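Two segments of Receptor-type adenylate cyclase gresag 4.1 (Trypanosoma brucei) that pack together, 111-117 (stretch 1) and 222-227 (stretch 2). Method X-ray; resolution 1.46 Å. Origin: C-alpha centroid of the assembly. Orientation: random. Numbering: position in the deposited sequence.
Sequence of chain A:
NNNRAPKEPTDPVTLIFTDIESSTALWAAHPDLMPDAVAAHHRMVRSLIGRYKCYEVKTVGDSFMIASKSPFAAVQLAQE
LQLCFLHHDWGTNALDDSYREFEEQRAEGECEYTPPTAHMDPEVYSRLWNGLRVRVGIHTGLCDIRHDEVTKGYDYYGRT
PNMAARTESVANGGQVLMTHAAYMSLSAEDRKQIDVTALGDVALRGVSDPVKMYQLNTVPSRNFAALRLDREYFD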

ATOM      1  N   CYS A 111       0.605 -20.873  15.785  1.00 68.22           N
ATOM      2  CA  CYS A 111       0.655 -22.077  14.936  1.00 64.10           C
ATOM      3  C   CYS A 111       0.699 -21.659  13.452  1.00 57.98           C
ATOM      4  O   CYS A 111       0.930 -22.477  12.560  1.00 61.17           O
ATOM      5  N   GLU A 112       0.465 -20.367  13.214  1.00 51.92           N
ATOM      6  CA  GLU A 112       0.521 -19.748  11.885  1.00 45.14           C
ATOM      7  C   GLU A 112       1.945 -19.168  11.704  1.00 39.26           C
ATOM      8  O   GLU A 112       2.318 -18.726  10.625  1.00 37.84           O
ATOM      9  N   TYR A 113       2.731 -19.199  12.780  1.00 26.48           N
ATOM     10  CA  TYR A 113       4.100 -18.652  12.813  1.00 27.70           C
ATOM     11  C   TYR A 113       5.187 -19.687  12.576  1.00 22.38           C
ATOM     12  O   TYR A 113       5.229 -20.675  13.234  1.00 23.17           O
ATOM     13  N   THR A 114       6.130 -19.380  11.682  1.00 17.75           N
ATOM     14  CA  THR A 114       7.269 -20.265  11.425  1.00 13.90           C
ATOM     15  C   THR A 114       8.519 -19.383  11.700  1.00 10.98           C
ATOM     16  O   THR A 114       8.534 -18.288  11.213  1.00 12.24           O
ATOM     17  N   PRO A 115       9.542 -19.849  12.445  1.00 11.13           N
ATOM     18  CA  PRO A 115      10.694 -18.983  12.681  1.00 11.32           C
ATOM     19  C   PRO A 115      11.298 -18.537  11.358  1.00 10.07           C
ATOM     20  O   PRO A 115      11.698 -19.357  10.536  1.00 10.13           O
ATOM     21  N   PRO A 116      11.456 -17.201  11.145  1.00  8.48           N
ATOM     22  CA  PRO A 116      12.055 -16.778   9.885  1.00  6.36           C
ATOM     23  C   PRO A 116      13.574 -17.029   9.883  1.00  7.43           C
ATOM     24  O   PRO A 116      14.137 -17.260   8.804  1.00  9.31           O
ATOM     25  N   THR A 117      14.270 -16.959  11.011  1.00  7.96           N
ATOM     26  CA  THR A 117      15.710 -17.043  10.992  1.00  8.79           C
ATOM     27  C   THR A 117      16.365 -18.110  11.851  1.00  8.05           C
ATOM     28  O   THR A 117      17.518 -18.496  11.601  1.00  9.19           O
ATOM     29  N   ARG A 222      16.179 -10.691   2.993  1.00 11.93           N
ATOM     30  CA  ARG A 222      15.705 -10.788   4.330  1.00 10.94           C
ATOM     31  C   ARG A 222      14.176 -10.858   4.284  1.00 14.43           C
ATOM     32  O   ARG A 222      13.513  -9.987   3.635  1.00 16.49           O
ATOM     33  N   ASN A 223      13.594 -11.840   4.980  1.00 10.46           N
ATOM     34  CA  ASN A 223      12.159 -12.043   5.093  1.00 10.33           C
ATOM     35  C   ASN A 223      11.681 -12.002   6.534  1.00  8.80           C
ATOM     36  O   ASN A 223      12.504 -12.113   7.490  1.00 10.82           O
ATOM     37  N   PHE A 224      10.368 -11.793   6.714  1.00 10.87           N
ATOM     38  CA  PHE A 224       9.824 -11.544   8.007  1.00 10.47           C
ATOM     39  C   PHE A 224       8.525 -12.295   8.230  1.00 11.64           C
ATOM     40  O   PHE A 224       7.834 -12.731   7.323  1.00 18.24           O
ATOM     41  N   ALA A 225       8.220 -12.398   9.497  1.00 11.43           N
ATOM     42  CA  ALA A 225       6.927 -12.921   9.913  1.00 13.08           C
ATOM     43  C   ALA A 225       5.845 -11.863   9.644  1.00 12.46           C
ATOM     44  O   ALA A 225       6.113 -10.757   9.232  1.00 12.37           O
ATOM     45  N   ALA A 226       4.612 -12.165  10.025  1.00 12.81           N
ATOM     46  CA  ALA A 226       3.549 -11.228   9.903  1.00 12.32           C
ATOM     47  C   ALA A 226       3.850  -9.989  10.729  1.00 10.93           C
ATOM     48  O   ALA A 226       4.631  -9.965  11.732  1.00 13.04           O
ATOM     49  N   LEU A 227       3.149  -8.916  10.368  1.00 12.31           N
ATOM     50  CA  LEU A 227       3.260  -7.651  11.110  1.00 13.18           C
ATOM     51  C   LEU A 227       2.815  -7.876  12.568  1.00 15.45           C
ATOM     52  O   LEU A 227       1.967  -8.756  12.855  1.00 17.35           O
TER

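The two stretches meet as irregular loops, running in roughly opposed directions (153° between their end-to-end vectors) and burying 184 Å² in total. No hydrogen bond crosses between them, so the contact rests on van der Waals packing, with Ala225 at its centre. Its CA-to-CB bond points toward stretch 1, and its methyl group is approached by both Tyr113 and Pro116.

Tyr113 reaches this methyl by way of its rotamer. The CA-to-CB bond lies sideways to stretch 2, but chi1 is t (-177°), which extends the side chain and carries the ring nearer to the partner loop. With chi2 at 91°, the ring stands nearly perpendicular to the CA–CB–CG plane, a common setting for an aromatic side chain. Tyr113 CE1 comes to 3.6 Å from Ala225 CB, the closest approach between the stretches, and the methyl meets the ring obliquely. The phenolic oxygen takes no polar partner from stretch 2; it is hydrogen-bonded elsewhere in the structure.

The CA-to-CB bond of Pro116 points toward stretch 2, and the residue packs against backbone as much as side chain. Its ring has a C-gamma exo pucker, and Pro116 CG lies 3.8 Å from Ala225 N and 4.1 Å from Ala225 CB. On the same ring, Pro116 CB sits 4.0 Å from Asn223 O. The pyrrolidine thus lies along the main chain from Asn223 to Ala225. Pro116 and Phe224 have the nearest CA atoms across the contact, 6.0 Å apart, yet the Phe224 side chain does not take part: its CA-to-CB bond points away, and with chi1 m (-54°) and chi2 -80° its side chain comes no nearer than 5.8 Å, from Phe224 CB to Pro116 CG. Phe224 contributes through its backbone, its C atom lying 4.3 Å from Pro116 CG.

At one margin, Glu112 starts sideways but is extended through chi1 t (172°) and chi2 t (-157°), bringing its carboxylate end nearer to stretch 2. Glu112 OE1 ends 4.2 Å from Ala226 CB, a loose contact with a methyl that offers the carboxylate no polar partner. Ala226 also points toward stretch 1, but its short side chain makes no closer contact. Near the other margin, Asn223 adopts chi1 m (-70°), and the end of its side chain leads away; the contact with Pro116 is made by the backbone O.

Pro115 points away, in contrast to the inward-facing Pro116 that follows it. Thr117, with chi1 p (79°), remains outside contact range, its hydroxyl hydrogen-bonded elsewhere.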

ATOM      1  CB  CYS A 111      -0.544 -23.002  15.246  1.00 66.04           C
ATOM      2  SG  CYS A 111      -0.795 -23.394  17.047  1.00 74.34           S
ATOM      3  CB  GLU A 112      -0.491 -18.594  11.821  1.00 58.62           C
ATOM      4  CG  GLU A 112      -0.411 -17.729  10.552  1.00 61.64           C
ATOM      5  CD  GLU A 112      -0.985 -16.308  10.728  1.00 67.17           C
ATOM      6  OE1 GLU A 112      -0.234 -15.315  10.495  1.00 60.70           O
ATOM      7  OE2 GLU A 112      -2.186 -16.191  11.082  1.00 62.64           O
ATOM      8  CB  TYR A 113       4.363 -18.017  14.195  1.00 26.51           C
ATOM      9  CG  TYR A 113       5.717 -17.336  14.376  1.00 23.28           C
ATOM     10  CD1 TYR A 113       5.866 -15.985  14.087  1.00 20.14           C
ATOM     11  CD2 TYR A 113       6.817 -18.047  14.856  1.00 18.42           C
ATOM     12  CE1 TYR A 113       7.090 -15.337  14.280  1.00 14.58           C
ATOM     13  CE2 TYR A 113       8.072 -17.388  15.049  1.00 16.22           C
ATOM     14  CZ  TYR A 113       8.180 -16.065  14.776  1.00 13.08           C
ATOM     15  OH  TYR A 113       9.313 -15.319  14.947  1.00 18.08           O
ATOM     16  CB  THR A 114       7.218 -20.598   9.921  1.00 16.64           C
ATOM     17  OG1 THR A 114       6.130 -21.516   9.718  1.00 22.70           O
ATOM     18  CG2 THR A 114       8.525 -21.252   9.460  1.00 14.92           C
ATOM     19  CB  PRO A 115      11.688 -19.931  13.382  1.00  9.90           C
ATOM     20  CG  PRO A 115      10.737 -20.881  14.228  1.00 10.89           C
ATOM     21  CD  PRO A 115       9.712 -21.153  13.128  1.00 15.27           C
ATOM     22  CB  PRO A 116      11.841 -15.221   9.886  1.00  9.54           C
ATOM     23  CG  PRO A 116      10.588 -15.077  10.737  1.00 18.48           C
ATOM     24  CD  PRO A 116      10.778 -16.101  11.866  1.00 10.18           C
ATOM     25  CB  THR A 117      16.401 -15.683  11.460  1.00  6.13           C
ATOM     26  OG1 THR A 117      16.366 -15.576  12.898  1.00  6.83           O
ATOM     27  CG2 THR A 117      15.677 -14.481  10.842  1.00  9.71           C
ATOM     28  CB  ARG A 222      16.179  -9.491   5.036  1.00 14.02           C
ATOM     29  CG  ARG A 222      15.915  -9.477   6.478  1.00 15.24           C
ATOM     30  CD  ARG A 222      16.422  -8.130   7.109  1.00  9.94           C
ATOM     31  NE  ARG A 222      17.817  -8.196   7.598  1.00  8.61           N
ATOM     32  CZ  ARG A 222      18.360  -7.185   8.236  1.00  8.35           C
ATOM     33  NH1 ARG A 222      17.692  -6.054   8.454  1.00  7.23           N
ATOM     34  NH2 ARG A 222      19.600  -7.322   8.776  1.00  8.74           N
ATOM     35  CB  ASN A 223      11.783 -13.363   4.393  1.00 12.16           C
ATOM     36  CG  ASN A 223      11.941 -13.231   2.894  1.00 18.19           C
ATOM     37  OD1 ASN A 223      11.426 -12.261   2.280  1.00 22.41           O
ATOM     38  ND2 ASN A 223      12.738 -14.087   2.314  1.00 18.26           N
ATOM     39  CB  PHE A 224       9.450 -10.005   8.075  1.00 10.59           C
ATOM     40  CG  PHE A 224      10.570  -9.104   7.726  1.00  8.22           C
ATOM     41  CD1 PHE A 224      11.550  -8.812   8.677  1.00  8.20           C
ATOM     42  CD2 PHE A 224      10.734  -8.634   6.414  1.00  9.44           C
ATOM     43  CE1 PHE A 224      12.673  -8.056   8.327  1.00  8.30           C
ATOM     44  CE2 PHE A 224      11.831  -7.899   6.101  1.00  8.30           C
ATOM     45  CZ  PHE A 224      12.809  -7.601   7.063  1.00  9.69           C
ATOM     46  CB  ALA A 225       7.006 -13.119  11.409  1.00 18.08           C
ATOM     47  CB  ALA A 226       2.248 -11.943  10.397  1.00 19.71           C
ATOM     48  CB  LEU A 227       2.463  -6.548  10.453  1.00 11.14           C
ATOM     49  CG  LEU A 227       3.026  -6.195   9.105  1.00 12.01           C
ATOM     50  CD1 LEU A 227       2.247  -4.946   8.557  1.00 17.74           C
ATOM     51  CD2 LEU A 227       4.562  -5.869   9.180  1.00 12.34           C
TER